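Putative Lipoprotein (Shewanella oneidensis, PDB 3U24) is of unknown function but binds zinc and calcium, and probably has a zinc-metallopeptidase-like fold. Local coordinates at residues 115-119 with 170-174; 156-160 with 217-223; 340-346 with 415-420; 407-412 with 445-449. All coordinates share one frame; numbering follows the deposited sequence.

Contact 1 of 4, residues 115-119 with 170-174; sequences QWDPS and HTELA. With ACY (acetic acid), chain Q.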
loop_
_atom_site.group_PDB
_atom_site.type_symbol
_atom_site.label_atom_id
_atom_site.label_comp_id
_atom_site.label_asym_id
_atom_site.label_seq_id
_atom_site.Cartn_x
_atom_site.Cartn_y
_atom_site.Cartn_z
ATOM N N GLN A 115 22.060 4.751 1.785
ATOM C CA GLN A 115 23.339 4.376 1.154
ATOM C C GLN A 115 23.167 3.598 -0.132
ATOM O O GLN A 115 23.824 3.929 -1.125
ATOM C CB GLN A 115 24.247 3.518 2.050
ATOM C CG GLN A 115 24.810 4.297 3.186
ATOM C CD GLN A 115 25.874 3.524 3.951
ATOM O OE1 GLN A 115 25.749 2.324 4.215
ATOM N NE2 GLN A 115 26.928 4.220 4.290
ATOM N N TRP A 116 22.330 2.559 -0.099
ATOM C CA TRP A 116 22.275 1.586 -1.177
ATOM C C TRP A 116 21.099 1.676 -2.105
ATOM O O TRP A 116 21.010 0.872 -3.053
ATOM C CB TRP A 116 22.407 0.145 -0.643
ATOM C CG TRP A 116 21.440 -0.221 0.470
ATOM C CD1 TRP A 116 21.686 -0.217 1.844
ATOM C CD2 TRP A 116 20.067 -0.651 0.335
ATOM N NE1 TRP A 116 20.599 -0.612 2.540
ATOM C CE2 TRP A 116 19.577 -0.878 1.700
ATOM C CE3 TRP A 116 19.225 -0.898 -0.737
ATOM C CZ2 TRP A 116 18.289 -1.292 1.950
ATOM C CZ3 TRP A 116 17.918 -1.320 -0.475
ATOM C CH2 TRP A 116 17.456 -1.500 0.845
ATOM N N ASP A 117 20.178 2.609 -1.883
ATOM C CA ASP A 117 19.023 2.791 -2.797
ATOM C C ASP A 117 19.068 4.186 -3.426
ATOM O O ASP A 117 18.564 5.158 -2.835
ATOM C CB ASP A 117 17.710 2.606 -2.061
ATOM C CG ASP A 117 16.503 2.889 -2.936
ATOM O OD1 ASP A 117 16.628 3.193 -4.138
ATOM O OD2 ASP A 117 15.384 2.830 -2.404
ATOM N N PRO A 118 19.700 4.305 -4.600
ATOM C CA PRO A 118 19.791 5.620 -5.211
ATOM C C PRO A 118 18.448 6.125 -5.667
ATOM O O PRO A 118 18.325 7.322 -5.920
ATOM C CB PRO A 118 20.736 5.410 -6.420
ATOM C CG PRO A 118 21.558 4.212 -6.046
ATOM C CD PRO A 118 20.596 3.344 -5.247
ATOM N N SER A 119 17.443 5.264 -5.756
ATOM C CA SER A 119 16.152 5.755 -6.180
ATOM C C SER A 119 15.497 6.643 -5.120
ATOM O O SER A 119 14.562 7.375 -5.431
ATOM C CB SER A 119 15.209 4.633 -6.608
ATOM O OG SER A 119 14.632 4.004 -5.481
ATOM N N HIS A 170 18.176 -0.840 -7.697
ATOM C CA HIS A 170 17.673 0.466 -7.276
ATOM C C HIS A 170 18.357 1.552 -8.053
ATOM O O HIS A 170 17.779 2.636 -8.251
ATOM C CB HIS A 170 17.803 0.651 -5.748
ATOM C CG HIS A 170 16.924 -0.298 -4.947
ATOM N ND1 HIS A 170 17.307 -1.542 -4.627
ATOM C CD2 HIS A 170 15.605 -0.160 -4.467
ATOM C CE1 HIS A 170 16.327 -2.168 -3.934
ATOM N NE2 HIS A 170 15.277 -1.332 -3.842
ATOM N N THR A 171 19.581 1.289 -8.511
ATOM C CA THR A 171 20.285 2.282 -9.310
ATOM C C THR A 171 19.606 2.422 -10.682
ATOM O O THR A 171 19.489 3.540 -11.209
ATOM C CB THR A 171 21.787 1.978 -9.457
ATOM O OG1 THR A 171 22.374 1.685 -8.169
ATOM C CG2 THR A 171 22.523 3.153 -10.094
ATOM N N GLU A 172 19.090 1.305 -11.203
ATOM C CA GLU A 172 18.442 1.296 -12.494
ATOM C C GLU A 172 17.135 2.028 -12.338
ATOM O O GLU A 172 16.724 2.784 -13.193
ATOM C CB GLU A 172 18.149 -0.148 -12.973
ATOM C CG GLU A 172 19.360 -0.924 -13.492
ATOM C CD GLU A 172 19.119 -2.436 -13.766
ATOM O OE1 GLU A 172 18.323 -3.155 -13.063
ATOM O OE2 GLU A 172 19.811 -2.941 -14.684
ATOM N N LEU A 173 16.471 1.773 -11.242
ATOM C CA LEU A 173 15.225 2.479 -10.981
ATOM C C LEU A 173 15.480 4.019 -10.880
ATOM O O LEU A 173 14.755 4.819 -11.471
ATOM C CB LEU A 173 14.535 1.915 -9.757
ATOM C CG LEU A 173 13.162 2.506 -9.424
ATOM C CD1 LEU A 173 12.103 2.308 -10.545
ATOM C CD2 LEU A 173 12.685 1.981 -8.062
ATOM N N ALA A 174 16.537 4.391 -10.181
ATOM C CA ALA A 174 16.927 5.802 -10.064
ATOM C C ALA A 174 17.059 6.470 -11.437
ATOM O O ALA A 174 16.617 7.603 -11.623
ATOM C CB ALA A 174 18.230 5.941 -9.280
HETATM C C ACY Q . 13.658 0.130 -0.069
HETATM O O ACY Q . 13.651 -0.363 -1.229
HETATM O OXT ACY Q . 12.984 -0.345 0.896
HETATM C CH3 ACY Q . 14.455 1.368 0.171
#

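Contact 2 of 4, residues 156-160 with 217-223; sequences YAAAR and INEHISW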
loop_
_atom_site.group_PDB
_atom_site.type_symbol
_atom_site.label_atom_id
_atom_site.label_comp_id
_atom_site.label_asym_id
_atom_site.label_seq_id
_atom_site.Cartn_x
_atom_site.Cartn_y
_atom_site.Cartn_z
ATOM N N TYR A 156 21.447 16.793 -5.301
ATOM C CA TYR A 156 22.062 15.679 -5.991
ATOM C C TYR A 156 23.572 15.493 -5.654
ATOM O O TYR A 156 24.050 14.352 -5.661
ATOM C CB TYR A 156 21.802 15.756 -7.507
ATOM C CG TYR A 156 20.347 15.465 -7.909
ATOM C CD1 TYR A 156 19.846 14.188 -7.849
ATOM C CD2 TYR A 156 19.499 16.476 -8.351
ATOM C CE1 TYR A 156 18.532 13.910 -8.183
ATOM C CE2 TYR A 156 18.174 16.212 -8.708
ATOM C CZ TYR A 156 17.703 14.915 -8.597
ATOM O OH TYR A 156 16.423 14.594 -8.974
ATOM N N ALA A 157 24.297 16.584 -5.383
ATOM C CA ALA A 157 25.652 16.466 -4.775
ATOM C C ALA A 157 25.610 15.653 -3.467
ATOM O O ALA A 157 26.470 14.797 -3.258
ATOM C CB ALA A 157 26.329 17.842 -4.525
ATOM N N ALA A 158 24.625 15.936 -2.604
ATOM C CA ALA A 158 24.429 15.174 -1.366
ATOM C C ALA A 158 24.153 13.675 -1.664
ATOM O O ALA A 158 24.670 12.757 -0.992
ATOM C CB ALA A 158 23.277 15.773 -0.521
ATOM N N ALA A 159 23.351 13.446 -2.687
ATOM C CA ALA A 159 23.004 12.091 -3.079
ATOM C C ALA A 159 24.286 11.334 -3.414
ATOM O O ALA A 159 24.505 10.253 -2.906
ATOM C CB ALA A 159 22.076 12.100 -4.295
ATOM N N ARG A 160 25.129 11.939 -4.249
ATOM C CA ARG A 160 26.294 11.252 -4.733
ATOM C C ARG A 160 27.331 11.029 -3.616
ATOM O O ARG A 160 28.032 10.006 -3.617
ATOM C CB ARG A 160 26.896 11.963 -5.946
ATOM C CG ARG A 160 25.942 11.981 -7.131
ATOM C CD ARG A 160 26.609 12.530 -8.364
ATOM N NE ARG A 160 26.945 13.927 -8.186
ATOM C CZ ARG A 160 26.160 14.943 -8.540
ATOM N NH1 ARG A 160 24.978 14.752 -9.111
ATOM N NH2 ARG A 160 26.552 16.181 -8.325
ATOM N N ILE A 217 20.178 17.907 -13.052
ATOM C CA ILE A 217 19.442 16.653 -13.138
ATOM C C ILE A 217 20.099 15.817 -14.219
ATOM O O ILE A 217 20.418 14.690 -13.946
ATOM C CB ILE A 217 17.938 16.838 -13.383
ATOM C CG1 ILE A 217 17.298 17.556 -12.178
ATOM C CG2 ILE A 217 17.251 15.487 -13.632
ATOM C CD1 ILE A 217 15.893 18.048 -12.375
ATOM N N ASN A 218 20.365 16.400 -15.394
ATOM C CA ASN A 218 21.008 15.684 -16.461
ATOM C C ASN A 218 22.387 15.169 -16.081
ATOM O O ASN A 218 22.717 14.054 -16.430
ATOM C CB ASN A 218 21.105 16.518 -17.727
ATOM C CG ASN A 218 19.809 16.540 -18.521
ATOM O OD1 ASN A 218 19.422 17.598 -19.037
ATOM N ND2 ASN A 218 19.142 15.383 -18.649
ATOM N N GLU A 219 23.185 15.964 -15.371
ATOM C CA GLU A 219 24.495 15.495 -14.907
ATOM C C GLU A 219 24.347 14.373 -13.887
ATOM O O GLU A 219 25.096 13.445 -13.895
ATOM C CB GLU A 219 25.361 16.635 -14.331
ATOM C CG GLU A 219 25.811 17.623 -15.411
ATOM C CD GLU A 219 26.482 18.892 -14.857
ATOM O OE1 GLU A 219 26.428 19.144 -13.619
ATOM O OE2 GLU A 219 27.070 19.636 -15.691
ATOM N N HIS A 220 23.358 14.450 -13.024
ATOM C CA HIS A 220 23.119 13.331 -12.115
ATOM C C HIS A 220 22.714 12.060 -12.853
ATOM O O HIS A 220 23.159 10.984 -12.509
ATOM C CB HIS A 220 22.126 13.694 -11.053
ATOM C CG HIS A 220 21.951 12.628 -10.002
ATOM N ND1 HIS A 220 22.852 12.417 -9.015
ATOM C CD2 HIS A 220 20.934 11.724 -9.803
ATOM C CE1 HIS A 220 22.425 11.408 -8.254
ATOM N NE2 HIS A 220 21.253 10.994 -8.728
ATOM N N ILE A 221 21.889 12.186 -13.873
ATOM C CA ILE A 221 21.490 11.009 -14.662
ATOM C C ILE A 221 22.708 10.393 -15.358
ATOM O O ILE A 221 22.811 9.165 -15.397
ATOM C CB ILE A 221 20.438 11.352 -15.692
ATOM C CG1 ILE A 221 19.125 11.665 -14.940
ATOM C CG2 ILE A 221 20.301 10.228 -16.750
ATOM C CD1 ILE A 221 18.180 12.556 -15.741
ATOM N N SER A 222 23.639 11.233 -15.843
ATOM C CA SER A 222 24.877 10.723 -16.454
ATOM C C SER A 222 25.697 9.981 -15.417
ATOM O O SER A 222 26.285 8.940 -15.692
ATOM C CB SER A 222 25.776 11.824 -17.026
ATOM O OG SER A 222 25.080 12.498 -18.066
ATOM N N TRP A 223 25.763 10.546 -14.230
ATOM C CA TRP A 223 26.471 9.862 -13.183
ATOM C C TRP A 223 25.809 8.512 -12.854
ATOM O O TRP A 223 26.488 7.490 -12.740
ATOM C CB TRP A 223 26.589 10.757 -11.997
ATOM C CG TRP A 223 27.310 10.152 -10.826
ATOM C CD1 TRP A 223 28.678 10.191 -10.570
ATOM C CD2 TRP A 223 26.711 9.470 -9.665
ATOM N NE1 TRP A 223 28.944 9.604 -9.368
ATOM C CE2 TRP A 223 27.810 9.142 -8.780
ATOM C CE3 TRP A 223 25.422 9.102 -9.306
ATOM C CZ2 TRP A 223 27.620 8.437 -7.595
ATOM C CZ3 TRP A 223 25.219 8.439 -8.097
ATOM C CH2 TRP A 223 26.293 8.113 -7.245
#

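Contact 3 of 4, residues 340-346 with 415-420; sequences VTLDPKK and YTQLVY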
loop_
_atom_site.group_PDB
_atom_site.type_symbol
_atom_site.label_atom_id
_atom_site.label_comp_id
_atom_site.label_asym_id
_atom_site.label_seq_id
_atom_site.Cartn_x
_atom_site.Cartn_y
_atom_site.Cartn_z
ATOM N N VAL A 340 -22.822 -6.530 9.927
ATOM C CA VAL A 340 -22.299 -5.274 10.471
ATOM C C VAL A 340 -23.312 -4.172 10.161
ATOM O O VAL A 340 -23.924 -4.200 9.126
ATOM C CB VAL A 340 -20.908 -4.946 9.849
ATOM C CG1 VAL A 340 -21.071 -4.505 8.411
ATOM C CG2 VAL A 340 -20.178 -3.898 10.646
ATOM N N THR A 341 -23.523 -3.222 11.056
ATOM C CA THR A 341 -24.442 -2.117 10.777
ATOM C C THR A 341 -23.881 -1.248 9.655
ATOM O O THR A 341 -22.758 -0.769 9.743
ATOM C CB THR A 341 -24.666 -1.221 12.020
ATOM O OG1 THR A 341 -25.116 -2.018 13.119
ATOM C CG2 THR A 341 -25.712 -0.070 11.734
ATOM N N LEU A 342 -24.669 -1.037 8.623
ATOM C CA LEU A 342 -24.363 -0.074 7.574
ATOM C C LEU A 342 -25.315 1.125 7.657
ATOM O O LEU A 342 -26.461 0.946 7.975
ATOM C CB LEU A 342 -24.538 -0.749 6.214
ATOM C CG LEU A 342 -23.659 -1.958 5.968
ATOM C CD1 LEU A 342 -24.103 -2.642 4.676
ATOM C CD2 LEU A 342 -22.192 -1.524 5.940
ATOM N N ASP A 343 -24.850 2.336 7.359
ATOM C CA ASP A 343 -25.714 3.533 7.392
ATOM C C ASP A 343 -26.263 3.858 5.991
ATOM O O ASP A 343 -25.502 4.318 5.147
ATOM C CB ASP A 343 -24.919 4.730 7.932
ATOM C CG ASP A 343 -25.760 6.001 8.035
ATOM O OD1 ASP A 343 -26.033 6.454 9.171
ATOM O OD2 ASP A 343 -26.155 6.551 6.978
ATOM N N PRO A 344 -27.580 3.650 5.741
ATOM C CA PRO A 344 -28.130 3.882 4.375
ATOM C C PRO A 344 -27.932 5.300 3.768
ATOM O O PRO A 344 -27.994 5.449 2.537
ATOM C CB PRO A 344 -29.631 3.573 4.528
ATOM C CG PRO A 344 -29.736 2.741 5.758
ATOM C CD PRO A 344 -28.628 3.194 6.672
ATOM N N LYS A 345 -27.691 6.310 4.615
ATOM C CA LYS A 345 -27.488 7.703 4.170
ATOM C C LYS A 345 -26.005 8.089 3.977
ATOM O O LYS A 345 -25.672 9.268 3.847
ATOM C CB LYS A 345 -28.200 8.680 5.125
ATOM C CG LYS A 345 -29.722 8.657 4.983
ATOM C CD LYS A 345 -30.403 9.562 5.998
ATOM C CE LYS A 345 -30.336 11.036 5.610
ATOM N NZ LYS A 345 -31.523 11.453 4.809
ATOM N N LYS A 346 -25.123 7.095 3.945
ATOM C CA LYS A 346 -23.769 7.272 3.434
ATOM C C LYS A 346 -23.638 6.395 2.167
ATOM O O LYS A 346 -22.792 5.476 2.120
ATOM C CB LYS A 346 -22.722 6.911 4.510
ATOM C CG LYS A 346 -22.559 7.966 5.608
ATOM C CD LYS A 346 -21.757 7.471 6.814
ATOM C CE LYS A 346 -22.102 8.239 8.093
ATOM N NZ LYS A 346 -21.458 7.695 9.332
ATOM N N TYR A 415 -14.459 0.296 2.149
ATOM C CA TYR A 415 -15.291 1.502 2.349
ATOM C C TYR A 415 -15.947 1.454 3.728
ATOM O O TYR A 415 -15.944 2.464 4.463
ATOM C CB TYR A 415 -16.339 1.694 1.247
ATOM C CG TYR A 415 -17.326 2.818 1.503
ATOM C CD1 TYR A 415 -16.932 4.121 1.442
ATOM C CD2 TYR A 415 -18.670 2.559 1.824
ATOM C CE1 TYR A 415 -17.809 5.149 1.690
ATOM C CE2 TYR A 415 -19.558 3.588 2.058
ATOM C CZ TYR A 415 -19.108 4.894 1.995
ATOM O OH TYR A 415 -19.970 5.994 2.207
ATOM N N THR A 416 -16.465 0.287 4.093
ATOM C CA THR A 416 -17.075 0.117 5.381
ATOM C C THR A 416 -16.117 0.386 6.518
ATOM O O THR A 416 -16.465 1.091 7.472
ATOM C CB THR A 416 -17.659 -1.273 5.522
ATOM O OG1 THR A 416 -18.560 -1.460 4.428
ATOM C CG2 THR A 416 -18.435 -1.432 6.824
ATOM N N GLN A 417 -14.915 -0.168 6.422
ATOM C CA GLN A 417 -13.913 0.054 7.440
ATOM C C GLN A 417 -13.526 1.538 7.532
ATOM O O GLN A 417 -13.261 2.035 8.635
ATOM C CB GLN A 417 -12.675 -0.808 7.159
ATOM C CG GLN A 417 -11.614 -0.786 8.267
ATOM C CD GLN A 417 -10.479 0.234 8.064
ATOM O OE1 GLN A 417 -10.065 0.925 9.016
ATOM N NE2 GLN A 417 -9.940 0.290 6.870
ATOM N N LEU A 418 -13.487 2.239 6.394
ATOM C CA LEU A 418 -13.185 3.680 6.416
ATOM C C LEU A 418 -14.287 4.464 7.133
ATOM O O LEU A 418 -14.001 5.338 7.914
ATOM C CB LEU A 418 -13.021 4.238 4.992
ATOM C CG LEU A 418 -12.971 5.767 4.759
ATOM C CD1 LEU A 418 -11.680 6.376 5.317
ATOM C CD2 LEU A 418 -13.070 6.062 3.260
ATOM N N VAL A 419 -15.543 4.181 6.832
ATOM C CA VAL A 419 -16.647 4.819 7.545
ATOM C C VAL A 419 -16.533 4.573 9.056
ATOM O O VAL A 419 -16.630 5.512 9.853
ATOM C CB VAL A 419 -18.024 4.360 7.038
ATOM C CG1 VAL A 419 -19.140 4.925 7.943
ATOM C CG2 VAL A 419 -18.213 4.793 5.594
ATOM N N TYR A 420 -16.290 3.329 9.464
ATOM C CA TYR A 420 -16.153 3.057 10.878
ATOM C C TYR A 420 -14.990 3.846 11.475
ATOM O O TYR A 420 -15.161 4.449 12.527
ATOM C CB TYR A 420 -16.087 1.565 11.197
ATOM C CG TYR A 420 -17.478 0.934 11.368
ATOM C CD1 TYR A 420 -18.222 0.581 10.291
ATOM C CD2 TYR A 420 -18.022 0.727 12.616
ATOM C CE1 TYR A 420 -19.473 0.026 10.436
ATOM C CE2 TYR A 420 -19.299 0.197 12.792
ATOM C CZ TYR A 420 -20.020 -0.161 11.694
ATOM O OH TYR A 420 -21.254 -0.747 11.795
#

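Contact 4 of 4, residues 407-412 with 445-449; sequences IHEAIP and TERMM. With ZN (zinc ion), chain F.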
loop_
_atom_site.group_PDB
_atom_site.type_symbol
_atom_site.label_atom_id
_atom_site.label_comp_id
_atom_site.label_asym_id
_atom_site.label_seq_id
_atom_site.Cartn_x
_atom_site.Cartn_y
_atom_site.Cartn_z
ATOM N N ILE A 407 -16.658 -6.949 -2.563
ATOM C CA ILE A 407 -16.632 -7.198 -1.143
ATOM C C ILE A 407 -15.391 -6.550 -0.532
ATOM O O ILE A 407 -15.505 -5.810 0.467
ATOM C CB ILE A 407 -16.699 -8.704 -0.843
ATOM C CG1 ILE A 407 -18.113 -9.237 -1.209
ATOM C CG2 ILE A 407 -16.314 -8.995 0.600
ATOM C CD1 ILE A 407 -18.277 -10.750 -1.114
ATOM N N HIS A 408 -14.231 -6.823 -1.131
ATOM C CA HIS A 408 -12.941 -6.356 -0.641
ATOM C C HIS A 408 -12.914 -4.852 -0.621
ATOM O O HIS A 408 -12.491 -4.242 0.349
ATOM C CB HIS A 408 -11.793 -6.892 -1.524
ATOM C CG HIS A 408 -10.401 -6.401 -1.153
ATOM N ND1 HIS A 408 -9.482 -7.197 -0.595
ATOM C CD2 HIS A 408 -9.786 -5.140 -1.281
ATOM C CE1 HIS A 408 -8.314 -6.474 -0.358
ATOM N NE2 HIS A 408 -8.496 -5.236 -0.775
ATOM N N GLU A 409 -13.335 -4.243 -1.709
ATOM C CA GLU A 409 -13.170 -2.795 -1.884
ATOM C C GLU A 409 -14.266 -1.961 -1.263
ATOM O O GLU A 409 -14.022 -0.875 -0.786
ATOM C CB GLU A 409 -13.090 -2.445 -3.390
ATOM C CG GLU A 409 -11.827 -2.940 -4.046
ATOM C CD GLU A 409 -10.604 -2.245 -3.512
ATOM O OE1 GLU A 409 -10.774 -1.117 -3.001
ATOM O OE2 GLU A 409 -9.487 -2.805 -3.601
ATOM N N ALA A 410 -15.478 -2.487 -1.222
ATOM C CA ALA A 410 -16.635 -1.682 -0.878
ATOM C C ALA A 410 -17.362 -2.210 0.362
ATOM O O ALA A 410 -17.282 -1.616 1.433
ATOM C CB ALA A 410 -17.587 -1.577 -2.078
ATOM N N ILE A 411 -18.082 -3.309 0.243
ATOM C CA ILE A 411 -18.958 -3.694 1.330
ATOM C C ILE A 411 -18.860 -5.164 1.646
ATOM O O ILE A 411 -19.115 -5.971 0.786
ATOM C CB ILE A 411 -20.406 -3.266 0.986
ATOM C CG1 ILE A 411 -20.577 -1.819 1.495
ATOM C CG2 ILE A 411 -21.420 -4.229 1.612
ATOM C CD1 ILE A 411 -21.430 -0.920 0.653
ATOM N N PRO A 412 -18.452 -5.525 2.879
ATOM C CA PRO A 412 -18.101 -4.732 4.019
ATOM C C PRO A 412 -16.582 -4.528 4.189
ATOM O O PRO A 412 -16.099 -4.395 5.328
ATOM C CB PRO A 412 -18.642 -5.565 5.155
ATOM C CG PRO A 412 -18.338 -6.950 4.739
ATOM C CD PRO A 412 -18.552 -6.949 3.241
ATOM N N THR A 445 -12.843 -9.985 5.053
ATOM C CA THR A 445 -14.271 -9.918 4.698
ATOM C C THR A 445 -14.680 -10.858 3.564
ATOM O O THR A 445 -15.803 -11.364 3.541
ATOM C CB THR A 445 -14.780 -8.497 4.408
ATOM O OG1 THR A 445 -14.114 -7.979 3.260
ATOM C CG2 THR A 445 -14.618 -7.606 5.623
ATOM N N GLU A 446 -13.761 -11.120 2.651
ATOM C CA GLU A 446 -14.032 -12.048 1.577
ATOM C C GLU A 446 -14.372 -13.447 2.153
ATOM O O GLU A 446 -15.387 -14.061 1.813
ATOM C CB GLU A 446 -12.834 -12.132 0.626
ATOM C CG GLU A 446 -12.275 -10.788 0.180
ATOM C CD GLU A 446 -10.869 -10.877 -0.414
ATOM O OE1 GLU A 446 -10.307 -11.992 -0.459
ATOM O OE2 GLU A 446 -10.319 -9.832 -0.833
ATOM N N ARG A 447 -13.541 -13.911 3.063
ATOM C CA ARG A 447 -13.730 -15.214 3.648
ATOM C C ARG A 447 -14.997 -15.259 4.506
ATOM O O ARG A 447 -15.838 -16.158 4.365
ATOM C CB ARG A 447 -12.464 -15.586 4.420
ATOM C CG ARG A 447 -12.568 -16.725 5.406
ATOM C CD ARG A 447 -12.660 -18.079 4.780
ATOM N NE ARG A 447 -11.404 -18.400 4.095
ATOM C CZ ARG A 447 -10.969 -19.633 3.794
ATOM N NH1 ARG A 447 -11.689 -20.727 4.127
ATOM N NH2 ARG A 447 -9.793 -19.745 3.161
HETATM N N MSE A 448 -15.135 -14.269 5.377
HETATM C CA MSE A 448 -16.288 -14.172 6.281
HETATM C C MSE A 448 -17.591 -14.134 5.478
HETATM O O MSE A 448 -18.505 -14.856 5.800
HETATM C CB MSE A 448 -16.150 -12.928 7.161
HETATM C CG MSE A 448 -17.252 -12.722 8.165
HETATM SE SE MSE A 448 -18.689 -11.697 7.335
HETATM C CE MSE A 448 -17.767 -9.957 7.157
HETATM N N MSE A 449 -17.680 -13.315 4.429
HETATM C CA MSE A 449 -18.932 -13.289 3.611
HETATM C C MSE A 449 -19.314 -14.651 3.011
HETATM O O MSE A 449 -20.475 -15.018 3.044
HETATM C CB MSE A 449 -18.848 -12.283 2.469
HETATM C CG MSE A 449 -18.772 -10.868 2.944
HETATM SE SE MSE A 449 -20.538 -10.190 3.465
HETATM C CE MSE A 449 -21.106 -9.561 1.648
HETATM ZN ZN ZN F . -7.317 -3.816 -0.407
HETATM O O HOH W 1 -7.166 -2.915 -2.338
#

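Contact 1 of 4, residues 115-119 with 170-174
Trp116 and His170 form the aromatic part of this contact. It is a T-shaped pair, with the edge of the indole turned to one imidazole face and the planes 75° apart. The touching atoms are Trp116 CZ3 and His170 CE1, 3.9 Å apart and nearer the rim of the imidazole than its centre. The two side chains run side by side and point the same way.

The polar part lies mostly within 115-119. Ser119 OG donates to Asp117 OD1 over a short 2.5 Å, on the syn side of the carboxylate. Ser119 N adds a weak bond to the same oxygen, as in an Asx turn. Asp117 CG stands opposite the backbone N (chi1 176°), and this brings OD1 to 3.2 Å from His170 CB. His170 NE2 bonds to Leu516 O and weakly to an acetic acid molecule, probably from the crystallisation liquor. Its ND1 pairs with Thr167 OG1.

Van der Waals packing does the rest. Pro118 CB makes an apolar contact with Ala174 CB at 3.8 Å. Pro118 CG is 3.4 Å from Thr171 OG1, which is hydrogen-bonded to Thr167 O. Ser119 OG meets Leu173 CD2 at 3.8 Å. No hydrogen bond joins the two segments directly.

The contact sets the end of helix 113-116 and the 3-10 turn after it against helix 168-179. Thr171 and Ala174 also touch the long helix 200-234.

Contact 2 of 4, residues 156-160 with 217-223
Arg160 lies between His220 and Trp223, where helix 152-162 packs beside the long helix 200-234. This is plain packing, in a mostly helical fold, of two helices whose segments here run nearly parallel. The short segments are 16° apart with axes 10.8 Å from each other. His220 and Trp223 are three residues apart and reach toward the same neighbour.

Arg160 can be followed outward. Arg160 CB lies by the six-membered ring of the indole, 4.0 Å from Trp223 CZ2. CG lies against Trp223 and also faces His220 ND1 at 3.6 Å, in the plane of the imidazole. CD rests over the five-membered ring of Trp223, 3.4 Å from its centroid, in a CH-pi contact. The chain then bends (chi3 -66°) and brings the guanidinium back to His220. CZ is too far from the indole for more than a weak cation-pi attraction. NH1 ends the path and donates to His220 ND1 at 3.2 Å, with an N-H...N angle of 143°. NH1 lies near the imidazole plane, while ND1 is tilted out of the guanidinium plane. With ND1 accepting, a neutral His220 would probably carry its proton on NE2. One guanidinium face covers the backbone O of Tyr156.

Tyr156 takes one face of His220, with CD1 over the centre of the ring and 3.3 Å from His220 CD2. The planes are oblique. Tyr156 OH bonds to Asn178 and to the backbone of Val123. Tyr156 CE2, across the ring from CD1, meets Ile217 CG1 obliquely at 3.8 Å.

Contact 3 of 4, residues 340-346 with 415-420
Tyr420 and Tyr415 send their rings from helix 414-423 to the loop 340-346. The Tyr420 ring has Thr341 O at its edge, in the ring plane, and Thr416 O of its own helix lies in that plane too. Val340 CG2 comes to this ring obliquely, 3.9 Å from Tyr420 CZ. The Tyr415 ring has Lys346 O at its edge. One of its faces carries Val419 CG2 from the next helical turn, offset toward the rim.

Both hydroxyls donate to loop carbonyls, but in different ways. Tyr420 OH reaches Thr341 O at a short 2.5 Å. It lies in the carbonyl plane, on a lone pair, with a C=O...O angle of 127°. Tyr415 OH meets Lys346 O at 2.9 Å from well above the carbonyl plane, 50° out of it. The Tyr415 ring leaves the helix opposite its backbone N (chi1 173°), which carries the hydroxyl out to the loop.

Between the two tyrosines the packing is apolar. Leu342 CD2 touches Thr416 CG2 at 3.9 Å. Lys346 is extended beyond CG, and its CD lies 3.8 Å from Val419 CG1. A type I turn from Asp343 to Lys346 closes with the bond from Lys346 N to Asp343 O. Residues 343-346 are poorly ordered, so the contacts of Lys346 are less certain.

Thr341 OG1 bonds to Glu553 of helix 548-555. Two tyrosine donors thus satisfy two backbone acceptors of an irregular loop. They fasten it to the helix that begins with the zinc ligand His414, with the firmer geometry at the Thr341 end.

Contact 4 of 4, residues 407-412 with 445-449
Ile407 and Pro412 pack closely against Thr445 and Met449, while the zinc side of the contact is polar and holds water. On the packed side Ile407 CG2 is 3.6 Å from Thr445 OG1 and 3.9 Å from Met449 CG. Pro412 follows a cis peptide bond. Its CD lies 3.8 Å from the selenium of Met449, a selenomethionine here, and its CG touches the methyl of Met448, also a selenomethionine. Thr445 CG2 lies 3.5 Å from Pro412 O. That oxygen is held by Trp441, and Thr445 OG1 bonds to Ala442 O of its own helix. Ile411 is looser, since only its carbonyl comes near Met449.

The polar side centres on His408. CG opposite the backbone N (chi1 177°) puts the ring between Glu446 and the zinc. His408 ND1 donates to Glu446 OE2 at 2.8 Å, with an N-H...O angle of 149°. The carboxylate oxygen lies close to the imidazole plane and is met nearly along its C-O axis. Trp468 NE1 adds a weak bond to the same oxygen. His408 NE2 binds the zinc ion at 1.9 Å. Together the two bonds hold the rotation of the ring, and Glu446 acts as a second-shell residue. A water also binds the metal and donates to Glu409 OE2 at 2.6 Å.

His414 and Glu439 complete the protein ligands. Two histidines, a glutamate beside the first and a third ligand from a later helix resemble the zinc site of HExxH metallopeptidases. This is consistent with membership of the Peptidase_MA clan, here with a longer spacing between the histidines.

How the contacts relate
From the N terminus, the chain leaves 115-119 and returns at 170-174, where contact 1 closes a mostly helical loop. Contact 2 starts inside that loop, at 156-160, and closes beyond it at 217-223, so the two cross. Contact 1 ties the end of helix 113-116 to helix 168-179, and contact 2 ties helix 152-162 to helix 200-234. Contacts 3 and 4 come later, on the opposite side of the chain's centre. Contact 3 runs from 340-346 through the small sheet to 415-420. Contact 4 opens within it, at 407-412, and closes after it at 445-449, so these cross as well. They touch, with a probable hydrogen bond from Tyr415 N to Glu409 O, beside the zinc site.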